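Local coordinates for protein putative hydrolase (Bacteroides ovatus, PDB 4HBS) that is of unknown function but is probably a hydrolase, built as a five-bladed beta-propeller and possibly acting on sugars, at residues Y117-D122 with D126-V131; L53-G58 with L111-D116; D77-V82 with R87-C92; Q130-I135 with K146-E151. All coordinates share one frame; numbering follows the deposited sequence.

Interaction 1. Residues Y117-D122 with D126-V131; sequences YVQTND and DRYYQV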
loop_
_atom_site.group_PDB
_atom_site.type_symbol
_atom_site.label_atom_id
_atom_site.label_comp_id
_atom_site.label_asym_id
_atom_site.label_seq_id
_atom_site.Cartn_x
_atom_site.Cartn_y
_atom_site.Cartn_z
ATOM N N TYR A 117 -5.909 21.176 -5.011
ATOM C CA TYR A 117 -6.968 21.771 -4.188
ATOM C C TYR A 117 -7.998 22.521 -5.001
ATOM O O TYR A 117 -7.647 23.148 -5.994
ATOM C CB TYR A 117 -6.401 22.729 -3.145
ATOM C CG TYR A 117 -5.657 22.040 -2.037
ATOM C CD1 TYR A 117 -6.331 21.299 -1.076
ATOM C CD2 TYR A 117 -4.283 22.167 -1.913
ATOM C CE1 TYR A 117 -5.649 20.658 -0.044
ATOM C CE2 TYR A 117 -3.590 21.558 -0.872
ATOM C CZ TYR A 117 -4.274 20.793 0.058
ATOM O OH TYR A 117 -3.606 20.198 1.104
ATOM N N VAL A 118 -9.269 22.485 -4.554
ATOM C CA VAL A 118 -10.360 23.216 -5.199
ATOM C C VAL A 118 -10.225 24.669 -4.745
ATOM O O VAL A 118 -10.110 25.578 -5.591
ATOM C CB VAL A 118 -11.735 22.579 -4.894
ATOM C CG1 VAL A 118 -12.884 23.477 -5.354
ATOM C CG2 VAL A 118 -11.827 21.213 -5.560
ATOM N N GLN A 119 -10.153 24.882 -3.417
ATOM C CA GLN A 119 -9.920 26.217 -2.847
ATOM C C GLN A 119 -9.371 26.073 -1.407
ATOM O O GLN A 119 -9.740 25.131 -0.686
ATOM C CB GLN A 119 -11.197 27.093 -2.899
ATOM C CG GLN A 119 -12.304 26.723 -1.889
ATOM C CD GLN A 119 -12.221 27.465 -0.560
ATOM O OE1 GLN A 119 -11.272 28.209 -0.272
ATOM N NE2 GLN A 119 -13.208 27.263 0.303
ATOM N N THR A 120 -8.458 26.981 -1.016
ATOM C CA THR A 120 -7.850 26.992 0.329
ATOM C C THR A 120 -7.790 28.432 0.869
ATOM O O THR A 120 -7.026 28.699 1.793
ATOM C CB THR A 120 -6.434 26.352 0.268
ATOM O OG1 THR A 120 -5.621 27.046 -0.679
ATOM C CG2 THR A 120 -6.479 24.897 -0.102
ATOM N N ASN A 121 -8.663 29.332 0.352
ATOM C CA ASN A 121 -8.667 30.770 0.681
ATOM C C ASN A 121 -9.768 31.141 1.670
ATOM O O ASN A 121 -9.486 31.873 2.615
ATOM C CB ASN A 121 -8.781 31.661 -0.601
ATOM C CG ASN A 121 -9.497 31.029 -1.785
ATOM O OD1 ASN A 121 -8.981 30.091 -2.412
ATOM N ND2 ASN A 121 -10.713 31.480 -2.097
ATOM N N ASP A 122 -11.008 30.686 1.450
ATOM C CA ASP A 122 -12.122 31.046 2.323
ATOM C C ASP A 122 -12.533 29.852 3.183
ATOM O O ASP A 122 -13.175 28.931 2.669
ATOM C CB ASP A 122 -13.311 31.566 1.482
ATOM C CG ASP A 122 -14.368 32.354 2.264
ATOM O OD1 ASP A 122 -14.393 32.247 3.519
ATOM O OD2 ASP A 122 -15.163 33.085 1.622
ATOM N N ASP A 126 -17.655 26.979 0.591
ATOM C CA ASP A 126 -17.719 25.567 0.227
ATOM C C ASP A 126 -16.405 25.110 -0.445
ATOM O O ASP A 126 -15.632 25.940 -0.926
ATOM C CB ASP A 126 -18.943 25.334 -0.719
ATOM C CG ASP A 126 -19.453 23.899 -0.842
ATOM O OD1 ASP A 126 -19.426 23.158 0.184
ATOM O OD2 ASP A 126 -19.952 23.537 -1.941
ATOM N N ARG A 127 -16.156 23.787 -0.438
ATOM C CA ARG A 127 -15.001 23.119 -1.058
ATOM C C ARG A 127 -13.662 23.479 -0.421
ATOM O O ARG A 127 -12.625 23.278 -1.046
ATOM C CB ARG A 127 -14.947 23.368 -2.576
ATOM C CG ARG A 127 -16.280 23.210 -3.293
ATOM C CD ARG A 127 -16.979 21.915 -2.958
ATOM N NE ARG A 127 -18.110 21.627 -3.842
ATOM C CZ ARG A 127 -18.015 21.102 -5.061
ATOM N NH1 ARG A 127 -16.825 20.825 -5.585
ATOM N NH2 ARG A 127 -19.110 20.862 -5.776
ATOM N N TYR A 128 -13.664 23.903 0.853
ATOM C CA TYR A 128 -12.426 24.274 1.554
ATOM C C TYR A 128 -11.529 23.062 1.789
ATOM O O TYR A 128 -11.937 22.093 2.422
ATOM C CB TYR A 128 -12.750 24.944 2.886
ATOM C CG TYR A 128 -11.561 25.553 3.587
ATOM C CD1 TYR A 128 -10.818 26.565 2.989
ATOM C CD2 TYR A 128 -11.267 25.227 4.904
ATOM C CE1 TYR A 128 -9.772 27.192 3.662
ATOM C CE2 TYR A 128 -10.253 25.875 5.602
ATOM C CZ TYR A 128 -9.498 26.855 4.976
ATOM O OH TYR A 128 -8.470 27.490 5.646
ATOM N N TYR A 129 -10.313 23.124 1.240
ATOM C CA TYR A 129 -9.286 22.095 1.317
ATOM C C TYR A 129 -9.744 20.761 0.710
ATOM O O TYR A 129 -9.147 19.724 0.991
ATOM C CB TYR A 129 -8.753 21.950 2.744
ATOM C CG TYR A 129 -7.589 22.885 2.994
ATOM C CD1 TYR A 129 -7.799 24.209 3.349
ATOM C CD2 TYR A 129 -6.278 22.463 2.803
ATOM C CE1 TYR A 129 -6.732 25.078 3.564
ATOM C CE2 TYR A 129 -5.203 23.321 3.011
ATOM C CZ TYR A 129 -5.431 24.631 3.392
ATOM O OH TYR A 129 -4.375 25.499 3.604
ATOM N N GLN A 130 -10.707 20.822 -0.238
ATOM C CA GLN A 130 -11.178 19.671 -1.004
ATOM C C GLN A 130 -10.234 19.533 -2.203
ATOM O O GLN A 130 -9.653 20.529 -2.642
ATOM C CB GLN A 130 -12.638 19.856 -1.414
ATOM C CG GLN A 130 -13.573 19.733 -0.215
ATOM C CD GLN A 130 -15.009 19.537 -0.582
ATOM O OE1 GLN A 130 -15.344 19.106 -1.681
ATOM N NE2 GLN A 130 -15.894 19.866 0.329
ATOM N N VAL A 131 -9.995 18.295 -2.656
ATOM C CA VAL A 131 -9.016 17.987 -3.691
ATOM C C VAL A 131 -9.641 17.183 -4.825
ATOM O O VAL A 131 -10.684 16.557 -4.638
ATOM C CB VAL A 131 -7.870 17.215 -2.986
ATOM C CG1 VAL A 131 -6.916 16.541 -3.966
ATOM C CG2 VAL A 131 -7.114 18.139 -2.035
#

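Interaction 2. Residues L53-G58 with L111-D116; sequences LGWNGG and LVWLAD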
loop_
_atom_site.group_PDB
_atom_site.type_symbol
_atom_site.label_atom_id
_atom_site.label_comp_id
_atom_site.label_asym_id
_atom_site.label_seq_id
_atom_site.Cartn_x
_atom_site.Cartn_y
_atom_site.Cartn_z
ATOM N N LEU A 53 -7.248 19.325 8.489
ATOM C CA LEU A 53 -7.423 20.115 7.273
ATOM C C LEU A 53 -6.681 19.453 6.144
ATOM O O LEU A 53 -5.498 19.152 6.304
ATOM C CB LEU A 53 -6.879 21.557 7.485
ATOM C CG LEU A 53 -7.862 22.724 7.368
ATOM C CD1 LEU A 53 -7.113 24.023 7.189
ATOM C CD2 LEU A 53 -8.869 22.519 6.232
ATOM N N GLY A 54 -7.340 19.267 5.011
ATOM C CA GLY A 54 -6.725 18.602 3.866
ATOM C C GLY A 54 -6.882 17.108 4.006
ATOM O O GLY A 54 -7.941 16.663 4.459
ATOM N N TRP A 55 -5.843 16.307 3.649
ATOM C CA TRP A 55 -5.964 14.841 3.775
ATOM C C TRP A 55 -6.335 14.523 5.203
ATOM O O TRP A 55 -5.625 14.956 6.103
ATOM C CB TRP A 55 -4.661 14.112 3.394
ATOM C CG TRP A 55 -4.811 12.621 3.367
ATOM C CD1 TRP A 55 -5.019 11.836 2.275
ATOM C CD2 TRP A 55 -4.786 11.738 4.494
ATOM N NE1 TRP A 55 -5.155 10.524 2.650
ATOM C CE2 TRP A 55 -5.012 10.434 4.009
ATOM C CE3 TRP A 55 -4.691 11.931 5.883
ATOM C CZ2 TRP A 55 -5.104 9.333 4.858
ATOM C CZ3 TRP A 55 -4.803 10.841 6.714
ATOM C CH2 TRP A 55 -4.981 9.561 6.201
ATOM N N ASN A 56 -7.445 13.828 5.429
ATOM C CA ASN A 56 -7.851 13.482 6.782
ATOM C C ASN A 56 -8.420 12.028 6.886
ATOM O O ASN A 56 -9.065 11.694 7.872
ATOM C CB ASN A 56 -8.852 14.534 7.292
ATOM C CG ASN A 56 -10.143 14.612 6.516
ATOM O OD1 ASN A 56 -10.830 13.608 6.327
ATOM N ND2 ASN A 56 -10.557 15.817 6.127
ATOM N N GLY A 57 -8.105 11.181 5.910
ATOM C CA GLY A 57 -8.582 9.802 5.844
ATOM C C GLY A 57 -8.365 9.216 4.464
ATOM O O GLY A 57 -8.512 9.920 3.468
ATOM N N GLY A 58 -7.989 7.945 4.401
ATOM C CA GLY A 58 -7.648 7.320 3.136
ATOM C C GLY A 58 -7.334 5.845 3.152
ATOM O O GLY A 58 -7.360 5.179 4.184
ATOM N N LEU A 111 4.769 16.555 5.975
ATOM C CA LEU A 111 3.888 15.857 5.040
ATOM C C LEU A 111 3.480 16.860 3.961
ATOM O O LEU A 111 2.573 17.657 4.194
ATOM C CB LEU A 111 2.648 15.296 5.775
ATOM C CG LEU A 111 2.903 14.372 6.976
ATOM C CD1 LEU A 111 1.606 13.729 7.441
ATOM C CD2 LEU A 111 3.928 13.292 6.653
ATOM N N VAL A 112 4.183 16.872 2.812
ATOM C CA VAL A 112 3.913 17.829 1.724
ATOM C C VAL A 112 2.872 17.243 0.756
ATOM O O VAL A 112 3.234 16.558 -0.202
ATOM C CB VAL A 112 5.217 18.238 0.991
ATOM C CG1 VAL A 112 4.944 19.322 -0.046
ATOM C CG2 VAL A 112 6.273 18.709 1.997
ATOM N N TRP A 113 1.584 17.555 0.990
ATOM C CA TRP A 113 0.473 17.054 0.164
ATOM C C TRP A 113 0.514 17.728 -1.198
ATOM O O TRP A 113 0.259 18.940 -1.285
ATOM C CB TRP A 113 -0.890 17.307 0.858
ATOM C CG TRP A 113 -0.955 16.713 2.227
ATOM C CD1 TRP A 113 -0.611 17.325 3.400
ATOM C CD2 TRP A 113 -1.139 15.326 2.535
ATOM N NE1 TRP A 113 -0.614 16.412 4.429
ATOM C CE2 TRP A 113 -0.912 15.169 3.922
ATOM C CE3 TRP A 113 -1.476 14.201 1.773
ATOM C CZ2 TRP A 113 -1.026 13.924 4.564
ATOM C CZ3 TRP A 113 -1.558 12.971 2.397
ATOM C CH2 TRP A 113 -1.352 12.840 3.781
ATOM N N LEU A 114 0.863 16.970 -2.266
ATOM C CA LEU A 114 0.951 17.517 -3.628
ATOM C C LEU A 114 -0.423 17.403 -4.245
ATOM O O LEU A 114 -0.629 16.679 -5.234
ATOM C CB LEU A 114 2.005 16.763 -4.460
ATOM C CG LEU A 114 3.395 16.624 -3.872
ATOM C CD1 LEU A 114 4.206 15.714 -4.715
ATOM C CD2 LEU A 114 4.065 17.968 -3.722
ATOM N N ALA A 115 -1.372 18.152 -3.665
ATOM C CA ALA A 115 -2.769 18.059 -3.987
ATOM C C ALA A 115 -3.275 19.149 -4.908
ATOM O O ALA A 115 -2.824 20.290 -4.857
ATOM C CB ALA A 115 -3.571 18.078 -2.708
ATOM N N ASP A 116 -4.279 18.771 -5.717
ATOM C CA ASP A 116 -5.002 19.611 -6.677
ATOM C C ASP A 116 -6.186 20.229 -5.920
ATOM O O ASP A 116 -7.323 19.812 -6.109
ATOM C CB ASP A 116 -5.461 18.700 -7.858
ATOM C CG ASP A 116 -6.040 19.379 -9.079
ATOM O OD1 ASP A 116 -6.490 20.548 -8.960
ATOM O OD2 ASP A 116 -6.073 18.734 -10.151
#

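Interaction 3. Residues D77-V82 with R87-C92; sequences DSFYGV and RSRGNC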
loop_
_atom_site.group_PDB
_atom_site.type_symbol
_atom_site.label_atom_id
_atom_site.label_comp_id
_atom_site.label_asym_id
_atom_site.label_seq_id
_atom_site.Cartn_x
_atom_site.Cartn_y
_atom_site.Cartn_z
ATOM N N ASP A 77 -8.726 5.980 -2.677
ATOM C CA ASP A 77 -9.842 6.826 -2.277
ATOM C C ASP A 77 -9.557 7.480 -0.927
ATOM O O ASP A 77 -9.392 6.763 0.055
ATOM C CB ASP A 77 -11.131 6.016 -2.233
ATOM C CG ASP A 77 -11.640 5.508 -3.563
ATOM O OD1 ASP A 77 -10.977 5.764 -4.595
ATOM O OD2 ASP A 77 -12.692 4.832 -3.576
ATOM N N SER A 78 -9.403 8.835 -0.898
ATOM C CA SER A 78 -9.084 9.586 0.322
ATOM C C SER A 78 -9.975 10.798 0.516
ATOM O O SER A 78 -10.331 11.441 -0.454
ATOM C CB SER A 78 -7.638 10.072 0.280
ATOM O OG SER A 78 -6.704 9.010 0.283
ATOM N N PHE A 79 -10.274 11.142 1.788
ATOM C CA PHE A 79 -11.064 12.313 2.158
ATOM C C PHE A 79 -10.157 13.533 2.316
ATOM O O PHE A 79 -9.221 13.508 3.110
ATOM C CB PHE A 79 -11.823 12.099 3.476
ATOM C CG PHE A 79 -12.919 11.078 3.422
ATOM C CD1 PHE A 79 -14.067 11.306 2.679
ATOM C CD2 PHE A 79 -12.834 9.902 4.156
ATOM C CE1 PHE A 79 -15.085 10.348 2.622
ATOM C CE2 PHE A 79 -13.855 8.950 4.103
ATOM C CZ PHE A 79 -14.973 9.178 3.334
ATOM N N TYR A 80 -10.461 14.599 1.581
ATOM C CA TYR A 80 -9.766 15.865 1.647
ATOM C C TYR A 80 -10.780 16.870 2.044
ATOM O O TYR A 80 -11.758 17.020 1.330
ATOM C CB TYR A 80 -9.162 16.204 0.299
ATOM C CG TYR A 80 -7.850 15.510 0.056
ATOM C CD1 TYR A 80 -7.805 14.259 -0.543
ATOM C CD2 TYR A 80 -6.645 16.107 0.416
ATOM C CE1 TYR A 80 -6.592 13.616 -0.785
ATOM C CE2 TYR A 80 -5.426 15.504 0.123
ATOM C CZ TYR A 80 -5.401 14.249 -0.463
ATOM O OH TYR A 80 -4.209 13.604 -0.681
ATOM N N GLY A 81 -10.607 17.502 3.200
ATOM C CA GLY A 81 -11.575 18.466 3.690
ATOM C C GLY A 81 -11.368 18.872 5.128
ATOM O O GLY A 81 -10.233 19.081 5.557
ATOM N N VAL A 82 -12.470 18.952 5.887
ATOM C CA VAL A 82 -12.489 19.466 7.256
ATOM C C VAL A 82 -12.957 18.419 8.294
ATOM O O VAL A 82 -13.971 17.756 8.086
ATOM C CB VAL A 82 -13.426 20.718 7.261
ATOM C CG1 VAL A 82 -13.862 21.099 8.669
ATOM C CG2 VAL A 82 -12.746 21.896 6.582
ATOM N N ARG A 87 -13.176 14.716 16.440
ATOM C CA ARG A 87 -12.856 13.914 15.256
ATOM C C ARG A 87 -14.112 13.548 14.461
ATOM O O ARG A 87 -14.280 12.400 14.079
ATOM C CB ARG A 87 -12.073 12.647 15.668
ATOM C CG ARG A 87 -10.703 12.934 16.252
ATOM C CD ARG A 87 -9.734 13.457 15.212
ATOM N NE ARG A 87 -9.470 12.471 14.168
ATOM C CZ ARG A 87 -8.930 12.736 12.976
ATOM N NH1 ARG A 87 -8.605 13.983 12.643
ATOM N NH2 ARG A 87 -8.719 11.753 12.102
ATOM N N SER A 88 -14.994 14.526 14.235
ATOM C CA SER A 88 -16.234 14.336 13.505
ATOM C C SER A 88 -16.007 14.873 12.122
ATOM O O SER A 88 -15.854 16.076 11.979
ATOM C CB SER A 88 -17.374 15.053 14.223
ATOM O OG SER A 88 -18.625 14.844 13.590
ATOM N N ARG A 89 -15.860 14.001 11.110
ATOM C CA ARG A 89 -15.564 14.460 9.751
ATOM C C ARG A 89 -16.712 15.291 9.189
ATOM O O ARG A 89 -17.872 14.914 9.325
ATOM C CB ARG A 89 -15.235 13.278 8.833
ATOM C CG ARG A 89 -15.078 13.617 7.317
ATOM C CD ARG A 89 -14.012 12.763 6.638
ATOM N NE ARG A 89 -14.105 11.362 7.061
ATOM C CZ ARG A 89 -13.090 10.560 7.402
ATOM N NH1 ARG A 89 -11.832 10.996 7.341
ATOM N NH2 ARG A 89 -13.325 9.311 7.801
ATOM N N GLY A 90 -16.355 16.421 8.581
ATOM C CA GLY A 90 -17.293 17.359 7.987
ATOM C C GLY A 90 -17.259 17.310 6.473
ATOM O O GLY A 90 -17.203 16.221 5.892
ATOM N N ASN A 91 -17.264 18.496 5.820
ATOM C CA ASN A 91 -17.287 18.587 4.365
ATOM C C ASN A 91 -15.971 18.145 3.730
ATOM O O ASN A 91 -14.956 18.806 3.925
ATOM C CB ASN A 91 -17.639 20.006 3.908
ATOM C CG ASN A 91 -19.041 20.447 4.266
ATOM O OD1 ASN A 91 -19.954 19.633 4.472
ATOM N ND2 ASN A 91 -19.266 21.754 4.271
ATOM N N CYS A 92 -16.005 17.027 2.941
ATOM C CA CYS A 92 -14.830 16.448 2.276
ATOM C C CYS A 92 -15.090 16.069 0.830
ATOM O O CYS A 92 -16.212 15.787 0.432
ATOM C CB CYS A 92 -14.331 15.226 3.046
ATOM S SG CYS A 92 -13.625 15.598 4.667
#

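Interaction 4. Residues Q130-I135 with K146-E151; sequences QVRTHI and KIQAGE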
loop_
_atom_site.group_PDB
_atom_site.type_symbol
_atom_site.label_atom_id
_atom_site.label_comp_id
_atom_site.label_asym_id
_atom_site.label_seq_id
_atom_site.Cartn_x
_atom_site.Cartn_y
_atom_site.Cartn_z
ATOM N N GLN A 130 -10.707 20.822 -0.238
ATOM C CA GLN A 130 -11.178 19.671 -1.004
ATOM C C GLN A 130 -10.234 19.533 -2.203
ATOM O O GLN A 130 -9.653 20.529 -2.642
ATOM C CB GLN A 130 -12.638 19.856 -1.414
ATOM C CG GLN A 130 -13.573 19.733 -0.215
ATOM C CD GLN A 130 -15.009 19.537 -0.582
ATOM O OE1 GLN A 130 -15.344 19.106 -1.681
ATOM N NE2 GLN A 130 -15.894 19.866 0.329
ATOM N N VAL A 131 -9.995 18.295 -2.656
ATOM C CA VAL A 131 -9.016 17.987 -3.691
ATOM C C VAL A 131 -9.641 17.183 -4.825
ATOM O O VAL A 131 -10.684 16.557 -4.638
ATOM C CB VAL A 131 -7.870 17.215 -2.986
ATOM C CG1 VAL A 131 -6.916 16.541 -3.966
ATOM C CG2 VAL A 131 -7.114 18.139 -2.035
ATOM N N ARG A 132 -9.008 17.246 -6.017
ATOM C CA ARG A 132 -9.391 16.488 -7.208
ATOM C C ARG A 132 -8.466 15.272 -7.378
ATOM O O ARG A 132 -7.319 15.311 -6.930
ATOM C CB ARG A 132 -9.280 17.365 -8.450
ATOM C CG ARG A 132 -9.955 18.702 -8.324
ATOM C CD ARG A 132 -9.916 19.424 -9.640
ATOM N NE ARG A 132 -10.649 20.689 -9.594
ATOM C CZ ARG A 132 -10.178 21.839 -9.117
ATOM N NH1 ARG A 132 -8.951 21.909 -8.614
ATOM N NH2 ARG A 132 -10.933 22.931 -9.138
ATOM N N THR A 133 -8.948 14.218 -8.058
ATOM C CA THR A 133 -8.161 13.005 -8.343
ATOM C C THR A 133 -6.783 13.396 -8.979
ATOM O O THR A 133 -6.748 14.241 -9.884
ATOM C CB THR A 133 -8.962 12.091 -9.294
ATOM O OG1 THR A 133 -10.246 11.805 -8.737
ATOM C CG2 THR A 133 -8.234 10.810 -9.625
ATOM N N HIS A 134 -5.665 12.809 -8.488
ATOM C CA HIS A 134 -4.340 13.141 -9.000
ATOM C C HIS A 134 -4.193 12.696 -10.458
ATOM O O HIS A 134 -3.830 13.526 -11.293
ATOM C CB HIS A 134 -3.213 12.549 -8.121
ATOM C CG HIS A 134 -1.896 12.407 -8.821
ATOM N ND1 HIS A 134 -1.075 13.492 -9.035
ATOM C CD2 HIS A 134 -1.304 11.306 -9.334
ATOM C CE1 HIS A 134 -0.009 13.026 -9.660
ATOM N NE2 HIS A 134 -0.108 11.715 -9.869
ATOM N N ILE A 135 -4.464 11.398 -10.764
ATOM C CA ILE A 135 -4.347 10.876 -12.124
ATOM C C ILE A 135 -5.688 10.255 -12.499
ATOM O O ILE A 135 -6.227 9.398 -11.792
ATOM C CB ILE A 135 -3.139 9.921 -12.300
ATOM C CG1 ILE A 135 -2.914 9.582 -13.788
ATOM C CG2 ILE A 135 -3.263 8.663 -11.473
ATOM C CD1 ILE A 135 -1.563 9.016 -14.102
ATOM N N LYS A 146 -16.997 19.592 -15.063
ATOM C CA LYS A 146 -17.415 18.872 -13.841
ATOM C C LYS A 146 -16.203 18.534 -12.964
ATOM O O LYS A 146 -16.288 18.637 -11.751
ATOM C CB LYS A 146 -18.171 17.584 -14.194
ATOM C CG LYS A 146 -19.540 17.776 -14.855
ATOM C CD LYS A 146 -20.670 17.581 -13.876
ATOM C CE LYS A 146 -22.020 17.656 -14.532
ATOM N NZ LYS A 146 -23.116 17.729 -13.522
ATOM N N ILE A 147 -15.058 18.160 -13.586
ATOM C CA ILE A 147 -13.801 17.895 -12.872
ATOM C C ILE A 147 -13.304 19.180 -12.246
ATOM O O ILE A 147 -12.865 19.133 -11.102
ATOM C CB ILE A 147 -12.721 17.249 -13.785
ATOM C CG1 ILE A 147 -13.147 15.822 -14.200
ATOM C CG2 ILE A 147 -11.354 17.209 -13.081
ATOM C CD1 ILE A 147 -13.522 14.819 -12.993
ATOM N N GLN A 148 -13.392 20.332 -12.958
ATOM C CA GLN A 148 -12.997 21.623 -12.375
ATOM C C GLN A 148 -13.909 21.932 -11.215
ATOM O O GLN A 148 -13.435 22.416 -10.197
ATOM C CB GLN A 148 -13.036 22.770 -13.404
ATOM C CG GLN A 148 -12.519 24.106 -12.842
ATOM C CD GLN A 148 -12.578 25.211 -13.860
ATOM O OE1 GLN A 148 -11.990 25.113 -14.944
ATOM N NE2 GLN A 148 -13.299 26.284 -13.553
ATOM N N ALA A 149 -15.212 21.587 -11.337
ATOM C CA ALA A 149 -16.203 21.797 -10.286
ATOM C C ALA A 149 -16.093 20.776 -9.127
ATOM O O ALA A 149 -16.994 20.729 -8.296
ATOM C CB ALA A 149 -17.607 21.762 -10.874
ATOM N N GLY A 150 -15.009 19.995 -9.057
ATOM C CA GLY A 150 -14.758 19.063 -7.968
ATOM C C GLY A 150 -15.500 17.744 -7.998
ATOM O O GLY A 150 -15.361 16.973 -7.044
ATOM N N GLU A 151 -16.257 17.426 -9.088
ATOM C CA GLU A 151 -16.921 16.117 -9.178
ATOM C C GLU A 151 -15.815 15.063 -9.345
ATOM O O GLU A 151 -14.825 15.330 -10.032
ATOM C CB GLU A 151 -17.937 16.021 -10.360
ATOM C CG GLU A 151 -19.060 17.069 -10.487
ATOM C CD GLU A 151 -19.823 17.539 -9.259
ATOM O OE1 GLU A 151 -20.129 16.700 -8.382
ATOM O OE2 GLU A 151 -20.184 18.741 -9.220
#

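Interaction 1. Residues Y117-D122 with D126-V131
Q119 reaches D126 through the NH2 end of its amide, while OE1 gathers N-H groups of its own segment. Its CG sits between the backbone N and the carbonyl carbon (chi1 73°) and the chain bends again at CG, folding the amide back over its own loop. NE2 spends one hydrogen on D126 O across the contact (3.0 Å), approaching from above that carbonyl's plane, and the other on D122 O; OE1 takes the backbone N-H groups of N121 and D122. An alanine here is likely to leave these four backbone groups without their common partner and D122 free to drift from D126. Backbone bonds add V118 N to Q130 O (2.8 Å) and Y129 N to Q119 O (2.8 Å). Aromatic and methyl groups pack next to these bonds: the Y129 ring turns its edge to the face of Y117 in a T-shaped pair (centroids 5.0 Å apart, planes at 71°), while T120 CG2 stands over the middle of the Y129 ring, 3.5 Å from its centroid. The aliphatic part of R127 suits V118, whose CG1 meets its CB. The contact is a surface loop joining strands 116-117 and 131-132, with a type II turn at R127 to Q130 and L53 against Y128 and Y129.

Interaction 2. Residues L53-G58 with L111-D116
W55 and W113 pack their indoles together within a five-bladed beta-propeller, joining two pieces of antiparallel sheet. W55 belongs to strand 55-57, which pairs with strand 79-80; W113 belongs to strand 111-113, the outermost strand of a four-stranded sheet such as forms a propeller blade. The aromatic contact comes first. The five-membered ring of W55 and the six-membered ring of W113 are almost parallel, their planes 4° apart, but they are slid so far apart that they barely overlap, with centroids 4.6 Å from each other. W113 presents its far rim: CZ3 comes to 3.4 Å from W55 CG, and CH2 lies beside it. A CH-pi contact accompanies this ring pair. W55 CB stands over the six-membered ring of W113, 3.4 Å from its centroid. With CG anti to the backbone N (chi1 -174°), the W55 indole leads away from W113 after CB, which explains why the root of one side chain meets the end of the other. Large flat side chains suit this place because the backbones stay well apart, with W55 CA and W113 CA 7.7 Å from each other. Y80 adds an edge-to-face ring contact to W55, and M100 touches W113. Backbone shape also matters just before W55, where G54 has torsions at which a side chain would jam against the preceding carbonyl. On the W55 face opposite W113 lies G57 N, 3.3 Å above the ring plane.

Interaction 3. Residues D77-V82 with R87-C92
F79, on strand 79-80, meets R89 and C92 of the antiparallel hairpin formed by strands 82-84 and 88-93, with a G1 bulge at R87 and S88 where the second strand begins. F79, C92 and V82 give up the most surface to the contact. One face of the F79 ring takes the R89 guanidinium, planes 25° apart: CG anti to N (chi1 173°) and bends at chi2 and chi3 bring CZ to 3.3 Å from F79 CD2, over the rim of the ring rather than its centre. N385 O binds R89 NE and N56 OD1 binds NH1, fixing the group's rotation. A serine in its place would probably uncover this face of F79 and leave N385 O and N56 OD1 without their donor. C92 packs beside the same ring, CB to F79 CD1 3.9 Å; small and apolar there, it also turns SG toward the neighbouring strand. V82 joins the strands through its backbone: its O accepts from G90 N (2.8 Å), and its N reaches N91 O (3.2 Å) from above the carbonyl plane. G81 and C92 form a non-hydrogen-bonded pair, CA atoms 4.1 Å apart. Glycine suits the spot, since a CB there would collide with N91 O and C92 SG, and SG already lies 3.7 Å from G81 CA.

Interaction 4. Residues Q130-I135 with K146-E151
R132 stretches from the weakly bonded strand 131-132 to the carbonyls of I147 and Q148, at the closing turn of helix 144-148. The second segment opens with K146, whose part is internal: its carbonyl O accepts E151 N (2.9 Å) across the end of the helix. I147 follows, and its O takes two donors. G150 N comes from within the segment at 3.1 Å, and R132 NE from across the contact at 3.1 Å in a weak, bent bond. The I147 side chain adds loose packing, CG2 lying 4.3 Å from R132 CD. Q148 supplies the stronger grip. Its O receives R132 NH2 at 2.8 Å, in the carbonyl plane and on a lone pair, with an N-H...O angle of 167°; R132 NE adds a weak second bond to the same oxygen. Both carbonyls thus meet the edge of the guanidinium. The R132 chain is extended from CG to NE, which gives it the reach, and a long cationic side chain suits the C-terminus of even a short helix, where the carbonyl oxygens probably carry partial negative charge. A149 is the first residue to leave helical torsions, and its O is hydrogen-bonded to R127 NH1. G150 then takes a positive phi of 79°, which a residue without a side chain adopts most readily. E151 completes the turn through its N-H. The arrangement is a Schellman motif with G150 as its C-prime residue, beside which R132 bonds strongly to Q148 O and weakly to I147 O.

The four contacts form one continuous patch on the same side of the chain's centre. Interactions 2 and 3 have centres about 10 Å apart and share a two-stranded sheet, in which F79 N bonds to G57 O (2.7 Å) and N56 N to F79 O (2.9 Å). L53 of interaction 2 carries packing on to interaction 1, its CD2 3.5 Å from Y129 CG. Interactions 1 and 3 meet where V131 CG2 packs on Y80 CD2. Interactions 1 and 4, with centres about 11 Å apart, share Q130 and V131, and R127 NH1 is hydrogen-bonded to A149 O (2.7 Å). D116 OD1 and R132 NH1 join interactions 2 and 4 in a salt bridge of 2.8 Å. None of the four contacts includes a bound ligand or an identified active site.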